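Local coordinates for uncharacterized protein (Singapore grouper iridovirus, PDB 3RJ2) that binds histone H3, probably that of the host fish cell that the virus infects, at residues C9-A14 with T43-S48; Y36-K41 with A93-H98; H57-F62 with G84-P89. All coordinates share one frame; numbering follows the deposited sequence.

From the N terminus, contact 1 closes the first loop: 9-14 meets 43-48 across 28 intervening residues, joining neighbouring strands of the four-stranded sheet. Before that loop is complete the chain runs through 36-41, whose partner 93-98 comes much later, so contact 2 crosses contact 1 in sequence while pairing two strands of the six-stranded sheet. Contact 3, between 57-62 and 84-89, opens after contact 1 has closed and lies wholly within the span that contact 2 encloses. It joins the two sheets face to face: 81-87 borders the 44-50 strand of contact 1, and 56-62 borders the 94-98 strand of contact 2. Centres of the three contacts lie about 9 to 11 Å apart.

Contact 1: C9-A14 with T43-S48; sequences CEFVNA and TLLRYS
L45 sets its CD1 methyl over the centre of the F11 ring, 3.7 Å from the centroid, in a CH-pi contact, and the same methyl lies 3.6 Å from C9 CB. With CG anti to the backbone N (chi1 168°), L45 runs beside F11, both side chains pointing the same way on this buried face of the sheet. The other face, which carries E10, V12, L44 and R46, is looser and partly open to solvent. Here the E10 carboxylate and R46 guanidinium are turned 42° apart, and OE1 of E10 stands 3.8 Å from NE of R46, a long salt bridge; V12 CG2 packs against R46 CD at 4.1 Å. Between the faces runs an antiparallel pairing, with E10 N to R46 O and R46 N to E10 O each 2.8 Å. It ends in a classic beta bulge, where T43 and L44 both face V12: the carbonyl O of V12 takes a 2.8 Å bond from T43 N and a weak one from L44 N. Strand 6-12 is flanked by 18-22 on its other edge and strand 44-50 by 81-87, while C9 and F11 reach across the sandwich to I97 and A95 of strand 94-98.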
ATOM      1  N   CYS A   9       1.692  -7.413   5.548  1.00 22.76           N
ATOM      2  CA  CYS A   9       0.269  -7.491   5.222  1.00 22.60           C
ATOM      3  C   CYS A   9      -0.236  -8.926   5.208  1.00 21.85           C
ATOM      4  O   CYS A   9       0.259  -9.755   4.429  1.00 20.74           O
ATOM      5  CB  CYS A   9      -0.020  -6.868   3.854  1.00 22.98           C
ATOM      6  SG  CYS A   9       0.652  -5.216   3.603  1.00 27.11           S
ATOM      7  N   GLU A  10      -1.214  -9.198   6.079  1.00 20.89           N
ATOM      8  CA  GLU A  10      -1.995 -10.437   6.046  1.00 20.68           C
ATOM      9  C   GLU A  10      -3.354 -10.185   5.390  1.00 19.03           C
ATOM     10  O   GLU A  10      -4.223  -9.545   5.969  1.00 18.45           O
ATOM     11  CB  GLU A  10      -2.215 -11.018   7.447  1.00 21.00           C
ATOM     12  CG  GLU A  10      -0.972 -11.557   8.118  1.00 25.43           C
ATOM     13  CD  GLU A  10      -1.249 -12.232   9.479  1.00 30.71           C
ATOM     14  OE1 GLU A  10      -2.296 -11.946  10.110  1.00 32.46           O
ATOM     15  OE2 GLU A  10      -0.402 -13.053   9.916  1.00 32.24           O
ATOM     16  N   PHE A  11      -3.505 -10.692   4.175  1.00 17.76           N
ATOM     17  CA  PHE A  11      -4.763 -10.678   3.457  1.00 16.88           C
ATOM     18  C   PHE A  11      -5.503 -11.943   3.806  1.00 16.14           C
ATOM     19  O   PHE A  11      -4.947 -13.030   3.706  1.00 16.73           O
ATOM     20  CB  PHE A  11      -4.527 -10.584   1.957  1.00 16.22           C
ATOM     21  CG  PHE A  11      -4.113  -9.220   1.508  1.00 15.95           C
ATOM     22  CD1 PHE A  11      -2.775  -8.913   1.327  1.00 15.37           C
ATOM     23  CD2 PHE A  11      -5.064  -8.231   1.292  1.00 15.42           C
ATOM     24  CE1 PHE A  11      -2.387  -7.652   0.926  1.00 15.75           C
ATOM     25  CE2 PHE A  11      -4.683  -6.963   0.882  1.00 15.24           C
ATOM     26  CZ  PHE A  11      -3.343  -6.670   0.703  1.00 14.07           C
ATOM     27  N   VAL A  12      -6.743 -11.785   4.257  1.00 15.63           N
ATOM     28  CA  VAL A  12      -7.564 -12.899   4.747  1.00 15.12           C
ATOM     29  C   VAL A  12      -8.726 -13.100   3.790  1.00 15.01           C
ATOM     30  O   VAL A  12      -9.401 -12.137   3.455  1.00 14.69           O
ATOM     31  CB  VAL A  12      -8.109 -12.606   6.180  1.00 15.02           C
ATOM     32  CG1 VAL A  12      -8.733 -13.850   6.805  1.00 15.26           C
ATOM     33  CG2 VAL A  12      -7.010 -12.069   7.076  1.00 14.85           C
ATOM     34  N   ASN A  13      -8.947 -14.335   3.327  1.00 15.73           N
ATOM     35  CA  ASN A  13     -10.110 -14.615   2.478  1.00 16.48           C
ATOM     36  C   ASN A  13     -11.381 -14.864   3.302  1.00 17.67           C
ATOM     37  O   ASN A  13     -11.353 -14.702   4.519  1.00 17.77           O
ATOM     38  CB  ASN A  13      -9.818 -15.722   1.445  1.00 16.44           C
ATOM     39  CG  ASN A  13      -9.707 -17.124   2.066  1.00 16.93           C
ATOM     40  OD1 ASN A  13      -9.967 -17.330   3.254  1.00 17.29           O
ATOM     41  ND2 ASN A  13      -9.321 -18.096   1.242  1.00 15.04           N
ATOM     42  N   ALA A  14     -12.479 -15.267   2.649  1.00 18.74           N
ATOM     43  CA  ALA A  14     -13.775 -15.419   3.317  1.00 19.90           C
ATOM     44  C   ALA A  14     -13.803 -16.505   4.399  1.00 20.92           C
ATOM     45  O   ALA A  14     -14.590 -16.439   5.339  1.00 21.53           O
ATOM     46  CB  ALA A  14     -14.878 -15.668   2.289  1.00 19.79           C
ATOM     47  N   THR A  43     -11.301 -10.392   2.266  1.00 12.90           N
ATOM     48  CA  THR A  43     -12.315  -9.645   2.996  1.00 12.58           C
ATOM     49  C   THR A  43     -11.711  -8.777   4.088  1.00 12.93           C
ATOM     50  O   THR A  43     -12.368  -7.876   4.611  1.00 12.99           O
ATOM     51  CB  THR A  43     -13.300 -10.571   3.664  1.00 12.70           C
ATOM     52  OG1 THR A  43     -12.585 -11.416   4.571  1.00 12.25           O
ATOM     53  CG2 THR A  43     -14.044 -11.425   2.610  1.00 13.03           C
ATOM     54  N   LEU A  44     -10.458  -9.039   4.432  1.00 12.92           N
ATOM     55  CA  LEU A  44      -9.834  -8.347   5.543  1.00 13.25           C
ATOM     56  C   LEU A  44      -8.343  -8.211   5.285  1.00 13.58           C
ATOM     57  O   LEU A  44      -7.699  -9.144   4.793  1.00 13.93           O
ATOM     58  CB  LEU A  44     -10.106  -9.099   6.863  1.00 13.32           C
ATOM     59  CG  LEU A  44      -9.827  -8.336   8.167  1.00 15.16           C
ATOM     60  CD1 LEU A  44     -10.808  -7.181   8.354  1.00 13.95           C
ATOM     61  CD2 LEU A  44      -9.841  -9.246   9.385  1.00 15.46           C
ATOM     62  N   LEU A  45      -7.804  -7.035   5.591  1.00 14.14           N
ATOM     63  CA  LEU A  45      -6.367  -6.814   5.580  1.00 14.49           C
ATOM     64  C   LEU A  45      -5.882  -6.537   7.007  1.00 14.82           C
ATOM     65  O   LEU A  45      -6.293  -5.558   7.606  1.00 14.86           O
ATOM     66  CB  LEU A  45      -6.001  -5.655   4.640  1.00 14.49           C
ATOM     67  CG  LEU A  45      -4.554  -5.103   4.716  1.00 15.59           C
ATOM     68  CD1 LEU A  45      -3.547  -6.177   4.354  1.00 15.35           C
ATOM     69  CD2 LEU A  45      -4.353  -3.891   3.830  1.00 14.56           C
ATOM     70  N   ARG A  46      -5.029  -7.405   7.543  1.00 14.96           N
ATOM     71  CA  ARG A  46      -4.380  -7.150   8.827  1.00 16.04           C
ATOM     72  C   ARG A  46      -2.939  -6.706   8.564  1.00 15.99           C
ATOM     73  O   ARG A  46      -2.167  -7.420   7.949  1.00 15.74           O
ATOM     74  CB  ARG A  46      -4.407  -8.391   9.723  1.00 16.45           C
ATOM     75  CG  ARG A  46      -5.803  -9.000   9.910  1.00 20.43           C
ATOM     76  CD  ARG A  46      -5.766 -10.354  10.613  1.00 27.96           C
ATOM     77  NE  ARG A  46      -5.210 -10.259  11.960  1.00 33.76           N
ATOM     78  CZ  ARG A  46      -5.891  -9.862  13.038  1.00 37.41           C
ATOM     79  NH1 ARG A  46      -7.175  -9.509  12.940  1.00 38.45           N
ATOM     80  NH2 ARG A  46      -5.275  -9.805  14.221  1.00 38.27           N
ATOM     81  N   TYR A  47      -2.584  -5.517   9.025  1.00 15.93           N
ATOM     82  CA  TYR A  47      -1.269  -4.980   8.723  1.00 16.19           C
ATOM     83  C   TYR A  47      -0.441  -4.746   9.979  1.00 16.39           C
ATOM     84  O   TYR A  47      -0.977  -4.573  11.067  1.00 16.17           O
ATOM     85  CB  TYR A  47      -1.408  -3.675   7.929  1.00 16.12           C
ATOM     86  CG  TYR A  47      -2.250  -2.644   8.633  1.00 14.97           C
ATOM     87  CD1 TYR A  47      -1.688  -1.783   9.575  1.00 14.35           C
ATOM     88  CD2 TYR A  47      -3.622  -2.524   8.356  1.00 15.67           C
ATOM     89  CE1 TYR A  47      -2.469  -0.833  10.243  1.00 14.75           C
ATOM     90  CE2 TYR A  47      -4.409  -1.576   9.012  1.00 13.48           C
ATOM     91  CZ  TYR A  47      -3.832  -0.736   9.955  1.00 14.39           C
ATOM     92  OH  TYR A  47      -4.611   0.210  10.606  1.00 15.99           O
ATOM     93  N   SER A  48       0.875  -4.736   9.799  1.00 16.70           N
ATOM     94  CA  SER A  48       1.805  -4.255  10.801  1.00 17.32           C
ATOM     95  C   SER A  48       2.858  -3.430  10.069  1.00 17.51           C
ATOM     96  O   SER A  48       3.606  -3.974   9.255  1.00 17.17           O
ATOM     97  CB  SER A  48       2.455  -5.436  11.519  1.00 17.45           C
ATOM     98  OG  SER A  48       3.264  -4.981  12.591  1.00 19.81           O
TER

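Contact 2: Y36-K41 with A93-H98; sequences YKFPEK and AYARIH
CG of F38 is anti to the carbonyl carbon (chi1 -62°), and one face of the ring comes to lie over the peptide link between A93 and Y94, with A93 C toward the rim and Y94 N over the centre. In K37, CG is instead anti to the backbone N (chi1 -171°), and the extended chain runs beside the Y94 ring, the two side chains pointing the same way, with K37 CG 3.5 Å from Y94 CE1. The F38 ring also reaches along to A95, its CE1 lying 3.7 Å from A95 CB. Behind these groups is a short antiparallel pairing: Y36 N donates to A95 O at 2.8 Å and A95 N returns a bond to Y36 O at 2.9 Å. Past K37 regular pairing gives way to a loop, although F38 N still bonds to A93 O, at 2.9 Å, from 33° out of the carbonyl plane. A93 and Y94 both face F62 of strand 56-62, a classic beta bulge on the other edge of strand 94-98, and F61 of that strand also packs on F38 and A95. One water completes the fraying end, giving a bond of 2.7 Å to F38 O and another of 2.6 Å to A93 O. Two acceptors that could not bond each other thus each receive a hydrogen bond from the same water, and A93 O, held by F38 N as well, is doubly satisfied where the strands part.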
ATOM      1  N   TYR A  36      -0.772  -4.691  -5.649  1.00 12.40           N
ATOM      2  CA  TYR A  36      -1.013  -6.126  -5.537  1.00 12.82           C
ATOM      3  C   TYR A  36      -2.319  -6.481  -6.215  1.00 13.13           C
ATOM      4  O   TYR A  36      -3.380  -6.004  -5.812  1.00 13.28           O
ATOM      5  CB  TYR A  36      -1.053  -6.529  -4.060  1.00 12.42           C
ATOM      6  CG  TYR A  36      -1.371  -7.976  -3.734  1.00 13.36           C
ATOM      7  CD1 TYR A  36      -0.860  -9.034  -4.495  1.00 15.48           C
ATOM      8  CD2 TYR A  36      -2.134  -8.290  -2.620  1.00 14.03           C
ATOM      9  CE1 TYR A  36      -1.129 -10.372  -4.157  1.00 16.04           C
ATOM     10  CE2 TYR A  36      -2.420  -9.612  -2.281  1.00 15.34           C
ATOM     11  CZ  TYR A  36      -1.910 -10.643  -3.042  1.00 16.32           C
ATOM     12  OH  TYR A  36      -2.199 -11.938  -2.687  1.00 17.21           O
ATOM     13  N   LYS A  37      -2.230  -7.309  -7.248  1.00 13.56           N
ATOM     14  CA  LYS A  37      -3.405  -7.867  -7.907  1.00 14.67           C
ATOM     15  C   LYS A  37      -3.821  -9.103  -7.126  1.00 14.51           C
ATOM     16  O   LYS A  37      -3.015 -10.000  -6.931  1.00 14.52           O
ATOM     17  CB  LYS A  37      -3.078  -8.259  -9.352  1.00 15.27           C
ATOM     18  CG  LYS A  37      -4.306  -8.637 -10.167  1.00 16.98           C
ATOM     19  CD  LYS A  37      -3.931  -9.142 -11.550  1.00 20.06           C
ATOM     20  CE  LYS A  37      -5.141  -9.779 -12.222  1.00 22.95           C
ATOM     21  NZ  LYS A  37      -4.929  -9.924 -13.705  1.00 27.56           N
ATOM     22  N   PHE A  38      -5.064  -9.135  -6.660  1.00 14.75           N
ATOM     23  CA  PHE A  38      -5.572 -10.271  -5.882  1.00 15.07           C
ATOM     24  C   PHE A  38      -5.670 -11.538  -6.734  1.00 15.91           C
ATOM     25  O   PHE A  38      -6.227 -11.496  -7.835  1.00 15.82           O
ATOM     26  CB  PHE A  38      -6.952  -9.967  -5.290  1.00 14.29           C
ATOM     27  CG  PHE A  38      -6.976  -8.802  -4.304  1.00 13.83           C
ATOM     28  CD1 PHE A  38      -5.800  -8.212  -3.840  1.00 12.93           C
ATOM     29  CD2 PHE A  38      -8.193  -8.320  -3.826  1.00 11.57           C
ATOM     30  CE1 PHE A  38      -5.843  -7.159  -2.923  1.00 13.53           C
ATOM     31  CE2 PHE A  38      -8.240  -7.271  -2.911  1.00 11.75           C
ATOM     32  CZ  PHE A  38      -7.071  -6.691  -2.464  1.00 11.15           C
ATOM     33  N   PRO A  39      -5.109 -12.659  -6.241  1.00 16.81           N
ATOM     34  CA  PRO A  39      -5.324 -13.944  -6.915  1.00 17.32           C
ATOM     35  C   PRO A  39      -6.671 -14.568  -6.508  1.00 18.01           C
ATOM     36  O   PRO A  39      -7.116 -15.528  -7.137  1.00 17.91           O
ATOM     37  CB  PRO A  39      -4.148 -14.791  -6.426  1.00 17.27           C
ATOM     38  CG  PRO A  39      -3.862 -14.270  -5.043  1.00 17.04           C
ATOM     39  CD  PRO A  39      -4.150 -12.779  -5.124  1.00 16.63           C
ATOM     40  N   GLU A  40      -7.305 -13.993  -5.478  1.00 18.20           N
ATOM     41  CA  GLU A  40      -8.602 -14.437  -4.951  1.00 18.71           C
ATOM     42  C   GLU A  40      -9.218 -13.286  -4.150  1.00 18.50           C
ATOM     43  O   GLU A  40      -8.521 -12.335  -3.804  1.00 18.35           O
ATOM     44  CB  GLU A  40      -8.428 -15.668  -4.052  1.00 19.22           C
ATOM     45  CG  GLU A  40      -7.611 -15.403  -2.781  1.00 20.04           C
ATOM     46  CD  GLU A  40      -7.390 -16.652  -1.946  1.00 23.47           C
ATOM     47  OE1 GLU A  40      -8.387 -17.274  -1.520  1.00 24.77           O
ATOM     48  OE2 GLU A  40      -6.216 -17.006  -1.700  1.00 23.90           O
ATOM     49  N   LYS A  41     -10.510 -13.368  -3.846  1.00 18.34           N
ATOM     50  CA  LYS A  41     -11.175 -12.296  -3.093  1.00 18.55           C
ATOM     51  C   LYS A  41     -10.742 -12.304  -1.623  1.00 17.29           C
ATOM     52  O   LYS A  41     -10.652 -13.351  -0.977  1.00 17.01           O
ATOM     53  CB  LYS A  41     -12.709 -12.377  -3.208  1.00 19.79           C
ATOM     54  CG  LYS A  41     -13.221 -12.496  -4.661  1.00 23.68           C
ATOM     55  CD  LYS A  41     -14.734 -12.277  -4.777  1.00 28.57           C
ATOM     56  CE  LYS A  41     -15.228 -12.538  -6.229  1.00 30.43           C
ATOM     57  NZ  LYS A  41     -16.523 -11.844  -6.578  1.00 31.90           N
ATOM     58  N   ALA A  93     -10.240  -5.831  -6.409  1.00 13.95           N
ATOM     59  CA  ALA A  93      -9.409  -6.769  -7.163  1.00 12.96           C
ATOM     60  C   ALA A  93      -7.912  -6.435  -7.045  1.00 12.30           C
ATOM     61  O   ALA A  93      -7.058  -7.237  -7.448  1.00 11.42           O
ATOM     62  CB  ALA A  93      -9.832  -6.784  -8.622  1.00 13.10           C
ATOM     63  N   TYR A  94      -7.610  -5.256  -6.491  1.00 11.48           N
ATOM     64  CA  TYR A  94      -6.237  -4.747  -6.334  1.00 11.60           C
ATOM     65  C   TYR A  94      -6.109  -3.925  -5.082  1.00 11.58           C
ATOM     66  O   TYR A  94      -7.044  -3.209  -4.702  1.00 11.06           O
ATOM     67  CB  TYR A  94      -5.844  -3.769  -7.461  1.00 12.49           C
ATOM     68  CG  TYR A  94      -5.869  -4.300  -8.858  1.00 12.25           C
ATOM     69  CD1 TYR A  94      -4.716  -4.792  -9.451  1.00 13.26           C
ATOM     70  CD2 TYR A  94      -7.036  -4.259  -9.601  1.00 14.99           C
ATOM     71  CE1 TYR A  94      -4.730  -5.255 -10.761  1.00 16.18           C
ATOM     72  CE2 TYR A  94      -7.072  -4.723 -10.902  1.00 16.70           C
ATOM     73  CZ  TYR A  94      -5.920  -5.218 -11.477  1.00 17.29           C
ATOM     74  OH  TYR A  94      -5.969  -5.678 -12.774  1.00 21.17           O
ATOM     75  N   ALA A  95      -4.926  -3.983  -4.477  1.00 11.60           N
ATOM     76  CA  ALA A  95      -4.579  -3.098  -3.379  1.00 11.69           C
ATOM     77  C   ALA A  95      -3.322  -2.323  -3.757  1.00 11.35           C
ATOM     78  O   ALA A  95      -2.490  -2.801  -4.518  1.00 12.15           O
ATOM     79  CB  ALA A  95      -4.363  -3.888  -2.082  1.00 10.73           C
ATOM     80  N   ARG A  96      -3.209  -1.117  -3.235  1.00 10.66           N
ATOM     81  CA  ARG A  96      -2.017  -0.320  -3.387  1.00 10.05           C
ATOM     82  C   ARG A  96      -1.736   0.336  -2.040  1.00 10.57           C
ATOM     83  O   ARG A  96      -2.664   0.733  -1.316  1.00 10.84           O
ATOM     84  CB  ARG A  96      -2.195   0.711  -4.511  1.00  9.88           C
ATOM     85  CG  ARG A  96      -1.044   1.709  -4.702  1.00  8.16           C
ATOM     86  CD  ARG A  96      -1.144   2.430  -6.031  1.00  7.74           C
ATOM     87  NE  ARG A  96      -0.939   1.512  -7.155  1.00  8.11           N
ATOM     88  CZ  ARG A  96      -1.388   1.713  -8.393  1.00  7.35           C
ATOM     89  NH1 ARG A  96      -2.101   2.802  -8.700  1.00  4.89           N
ATOM     90  NH2 ARG A  96      -1.126   0.817  -9.330  1.00  7.76           N
ATOM     91  N   ILE A  97      -0.459   0.401  -1.684  1.00 10.10           N
ATOM     92  CA  ILE A  97      -0.031   1.183  -0.538  1.00 10.65           C
ATOM     93  C   ILE A  97       0.890   2.286  -1.044  1.00 11.06           C
ATOM     94  O   ILE A  97       1.842   2.004  -1.780  1.00 11.37           O
ATOM     95  CB  ILE A  97       0.680   0.288   0.524  1.00 10.68           C
ATOM     96  CG1 ILE A  97      -0.307  -0.751   1.083  1.00 10.86           C
ATOM     97  CG2 ILE A  97       1.300   1.127   1.618  1.00 10.46           C
ATOM     98  CD1 ILE A  97       0.279  -1.781   2.056  1.00 12.74           C
ATOM     99  N   HIS A  98       0.579   3.538  -0.709  1.00 10.68           N
ATOM    100  CA  HIS A  98       1.543   4.625  -0.851  1.00 10.49           C
ATOM    101  C   HIS A  98       2.141   4.806   0.536  1.00 11.13           C
ATOM    102  O   HIS A  98       1.456   5.297   1.441  1.00 10.86           O
ATOM    103  CB  HIS A  98       0.879   5.945  -1.293  1.00 10.61           C
ATOM    104  CG  HIS A  98       0.379   5.945  -2.711  1.00 10.68           C
ATOM    105  ND1 HIS A  98      -0.743   5.246  -3.108  1.00 10.02           N
ATOM    106  CD2 HIS A  98       0.839   6.573  -3.819  1.00  8.27           C
ATOM    107  CE1 HIS A  98      -0.941   5.430  -4.402  1.00 10.86           C
ATOM    108  NE2 HIS A  98      -0.001   6.240  -4.855  1.00  8.59           N
TER
HETATM  109  O   HOH W   1      -7.595  -9.411  -8.783  1.00 16.91           O

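Contact 3: H57-F62 with G84-P89; sequences HRVTFF and GSLAVP
On the face of strand 56-62 opposite V59 and F61, which meet L86 and P89, the hydroxyl oxygen of T60 is gripped twice by R58: NE donates to OG1 at 2.9 Å, the oxygen lying 29° out of the guanidinium plane, and NH2 adds a weak bond. V59 and F61 face the interior of a beta sandwich. Strands 57-62 and 84-87 lie in different sheets, their axes 10.2 Å apart and crossing at -26°, as in aligned face-to-face sheet packing, and what joins them is side chains. V59 and L86 meet tip to tip, CG1 against CD1 at 3.8 Å, and the same L86 methyl lies at the edge of the F61 ring, 4.1 Å from CE1. F61 packs where strand 84-87 gives way to V88 and P89; its side chain crosses both at about a right angle, with V88 CG1 4.0 Å from CE2. L45 of strand 44-50 touches V59 and V88, and A95 of strand 94-98 touches F61, so both sheets contribute around the contact. P89 sits over a face of the F61 ring toward its rim in a CH-pi contact, its CD only 3.4 Å from F61 CD1.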
ATOM      1  N   HIS A  57       0.386   6.615   5.680  1.00 11.83           N
ATOM      2  CA  HIS A  57       0.347   5.793   4.469  1.00 11.50           C
ATOM      3  C   HIS A  57      -1.065   5.769   3.900  1.00 11.08           C
ATOM      4  O   HIS A  57      -2.044   5.918   4.638  1.00 11.22           O
ATOM      5  CB  HIS A  57       0.820   4.367   4.765  1.00 10.95           C
ATOM      6  CG  HIS A  57       2.047   4.319   5.616  1.00 12.80           C
ATOM      7  ND1 HIS A  57       2.044   3.827   6.906  1.00 15.41           N
ATOM      8  CD2 HIS A  57       3.305   4.761   5.386  1.00 11.33           C
ATOM      9  CE1 HIS A  57       3.254   3.949   7.426  1.00 13.40           C
ATOM     10  NE2 HIS A  57       4.039   4.511   6.523  1.00 14.05           N
ATOM     11  N   ARG A  58      -1.169   5.579   2.593  1.00 10.24           N
ATOM     12  CA  ARG A  58      -2.458   5.399   1.968  1.00 10.36           C
ATOM     13  C   ARG A  58      -2.608   3.961   1.464  1.00 10.02           C
ATOM     14  O   ARG A  58      -1.733   3.426   0.771  1.00  9.01           O
ATOM     15  CB  ARG A  58      -2.612   6.402   0.836  1.00 10.76           C
ATOM     16  CG  ARG A  58      -3.979   6.523   0.292  1.00 12.34           C
ATOM     17  CD  ARG A  58      -3.978   7.548  -0.836  1.00 18.09           C
ATOM     18  NE  ARG A  58      -4.742   7.051  -1.960  1.00 23.24           N
ATOM     19  CZ  ARG A  58      -5.810   7.629  -2.490  1.00 23.22           C
ATOM     20  NH1 ARG A  58      -6.262   8.787  -2.028  1.00 25.90           N
ATOM     21  NH2 ARG A  58      -6.406   7.036  -3.505  1.00 21.40           N
ATOM     22  N   VAL A  59      -3.720   3.340   1.852  1.00  9.71           N
ATOM     23  CA  VAL A  59      -4.140   2.048   1.318  1.00  9.68           C
ATOM     24  C   VAL A  59      -5.376   2.274   0.447  1.00  9.77           C
ATOM     25  O   VAL A  59      -6.398   2.773   0.922  1.00  9.10           O
ATOM     26  CB  VAL A  59      -4.512   1.045   2.445  1.00 10.04           C
ATOM     27  CG1 VAL A  59      -4.805  -0.322   1.847  1.00  9.28           C
ATOM     28  CG2 VAL A  59      -3.398   0.956   3.463  1.00  9.56           C
ATOM     29  N   THR A  60      -5.270   1.898  -0.820  1.00  9.55           N
ATOM     30  CA  THR A  60      -6.310   2.153  -1.803  1.00 10.00           C
ATOM     31  C   THR A  60      -6.697   0.800  -2.387  1.00 10.78           C
ATOM     32  O   THR A  60      -5.843  -0.101  -2.534  1.00 10.75           O
ATOM     33  CB  THR A  60      -5.804   3.106  -2.927  1.00  9.56           C
ATOM     34  OG1 THR A  60      -5.168   4.249  -2.335  1.00  9.00           O
ATOM     35  CG2 THR A  60      -6.940   3.589  -3.815  1.00  8.45           C
ATOM     36  N   PHE A  61      -7.990   0.652  -2.661  1.00 11.06           N
ATOM     37  CA  PHE A  61      -8.510  -0.497  -3.380  1.00 11.58           C
ATOM     38  C   PHE A  61      -9.120  -0.059  -4.708  1.00 12.13           C
ATOM     39  O   PHE A  61      -9.744   1.016  -4.804  1.00 11.91           O
ATOM     40  CB  PHE A  61      -9.560  -1.227  -2.546  1.00 12.22           C
ATOM     41  CG  PHE A  61      -9.033  -1.763  -1.248  1.00 12.49           C
ATOM     42  CD1 PHE A  61      -9.303  -1.108  -0.058  1.00 12.50           C
ATOM     43  CD2 PHE A  61      -8.235  -2.901  -1.227  1.00 12.85           C
ATOM     44  CE1 PHE A  61      -8.799  -1.602   1.152  1.00 13.80           C
ATOM     45  CE2 PHE A  61      -7.717  -3.393  -0.030  1.00 12.82           C
ATOM     46  CZ  PHE A  61      -8.007  -2.747   1.162  1.00 12.54           C
ATOM     47  N   PHE A  62      -8.931  -0.906  -5.714  1.00 12.06           N
ATOM     48  CA  PHE A  62      -9.444  -0.694  -7.058  1.00 12.40           C
ATOM     49  C   PHE A  62     -10.219  -1.944  -7.482  1.00 12.97           C
ATOM     50  O   PHE A  62      -9.906  -3.062  -7.032  1.00 12.56           O
ATOM     51  CB  PHE A  62      -8.297  -0.450  -8.047  1.00 12.31           C
ATOM     52  CG  PHE A  62      -7.333   0.609  -7.611  1.00 12.42           C
ATOM     53  CD1 PHE A  62      -7.609   1.961  -7.837  1.00 11.61           C
ATOM     54  CD2 PHE A  62      -6.137   0.264  -6.970  1.00 12.22           C
ATOM     55  CE1 PHE A  62      -6.720   2.944  -7.431  1.00 12.31           C
ATOM     56  CE2 PHE A  62      -5.251   1.254  -6.554  1.00 12.64           C
ATOM     57  CZ  PHE A  62      -5.543   2.590  -6.793  1.00 10.95           C
ATOM     58  N   GLY A  84      -3.044  -2.872  12.876  1.00 19.19           N
ATOM     59  CA  GLY A  84      -4.479  -2.767  12.807  1.00 18.25           C
ATOM     60  C   GLY A  84      -5.011  -3.591  11.672  1.00 17.64           C
ATOM     61  O   GLY A  84      -4.290  -4.366  11.057  1.00 17.30           O
ATOM     62  N   SER A  85      -6.291  -3.421  11.391  1.00 17.43           N
ATOM     63  CA  SER A  85      -6.873  -4.126  10.283  1.00 17.76           C
ATOM     64  C   SER A  85      -7.854  -3.244   9.559  1.00 17.27           C
ATOM     65  O   SER A  85      -8.312  -2.233  10.093  1.00 17.36           O
ATOM     66  CB  SER A  85      -7.505  -5.450  10.727  1.00 17.83           C
ATOM     67  OG  SER A  85      -8.564  -5.217  11.615  1.00 19.26           O
ATOM     68  N   LEU A  86      -8.142  -3.650   8.330  1.00 17.11           N
ATOM     69  CA  LEU A  86      -8.944  -2.907   7.370  1.00 17.60           C
ATOM     70  C   LEU A  86      -9.866  -3.862   6.633  1.00 16.64           C
ATOM     71  O   LEU A  86      -9.421  -4.930   6.185  1.00 16.12           O
ATOM     72  CB  LEU A  86      -8.035  -2.316   6.298  1.00 18.06           C
ATOM     73  CG  LEU A  86      -7.712  -0.844   6.191  1.00 21.47           C
ATOM     74  CD1 LEU A  86      -7.219  -0.674   4.768  1.00 21.71           C
ATOM     75  CD2 LEU A  86      -8.970   0.027   6.447  1.00 23.39           C
ATOM     76  N   ALA A  87     -11.114  -3.456   6.448  1.00 15.60           N
ATOM     77  CA  ALA A  87     -12.029  -4.228   5.630  1.00 15.79           C
ATOM     78  C   ALA A  87     -11.650  -4.066   4.158  1.00 15.34           C
ATOM     79  O   ALA A  87     -11.303  -2.987   3.730  1.00 14.75           O
ATOM     80  CB  ALA A  87     -13.471  -3.792   5.880  1.00 15.74           C
ATOM     81  N   VAL A  88     -11.683  -5.163   3.409  1.00 15.32           N
ATOM     82  CA  VAL A  88     -11.456  -5.144   1.969  1.00 14.75           C
ATOM     83  C   VAL A  88     -12.837  -5.097   1.279  1.00 15.74           C
ATOM     84  O   VAL A  88     -13.700  -5.933   1.562  1.00 15.69           O
ATOM     85  CB  VAL A  88     -10.633  -6.391   1.518  1.00 14.86           C
ATOM     86  CG1 VAL A  88     -10.391  -6.373   0.028  1.00 12.84           C
ATOM     87  CG2 VAL A  88      -9.285  -6.477   2.277  1.00 12.89           C
ATOM     88  N   PRO A  89     -13.070  -4.098   0.401  1.00 16.63           N
ATOM     89  CA  PRO A  89     -14.351  -3.978  -0.306  1.00 17.39           C
ATOM     90  C   PRO A  89     -14.704  -5.242  -1.105  1.00 18.56           C
ATOM     91  O   PRO A  89     -13.806  -5.911  -1.624  1.00 18.72           O
ATOM     92  CB  PRO A  89     -14.112  -2.810  -1.276  1.00 17.80           C
ATOM     93  CG  PRO A  89     -13.005  -2.020  -0.684  1.00 15.89           C
ATOM     94  CD  PRO A  89     -12.149  -2.988   0.079  1.00 16.48           C
TER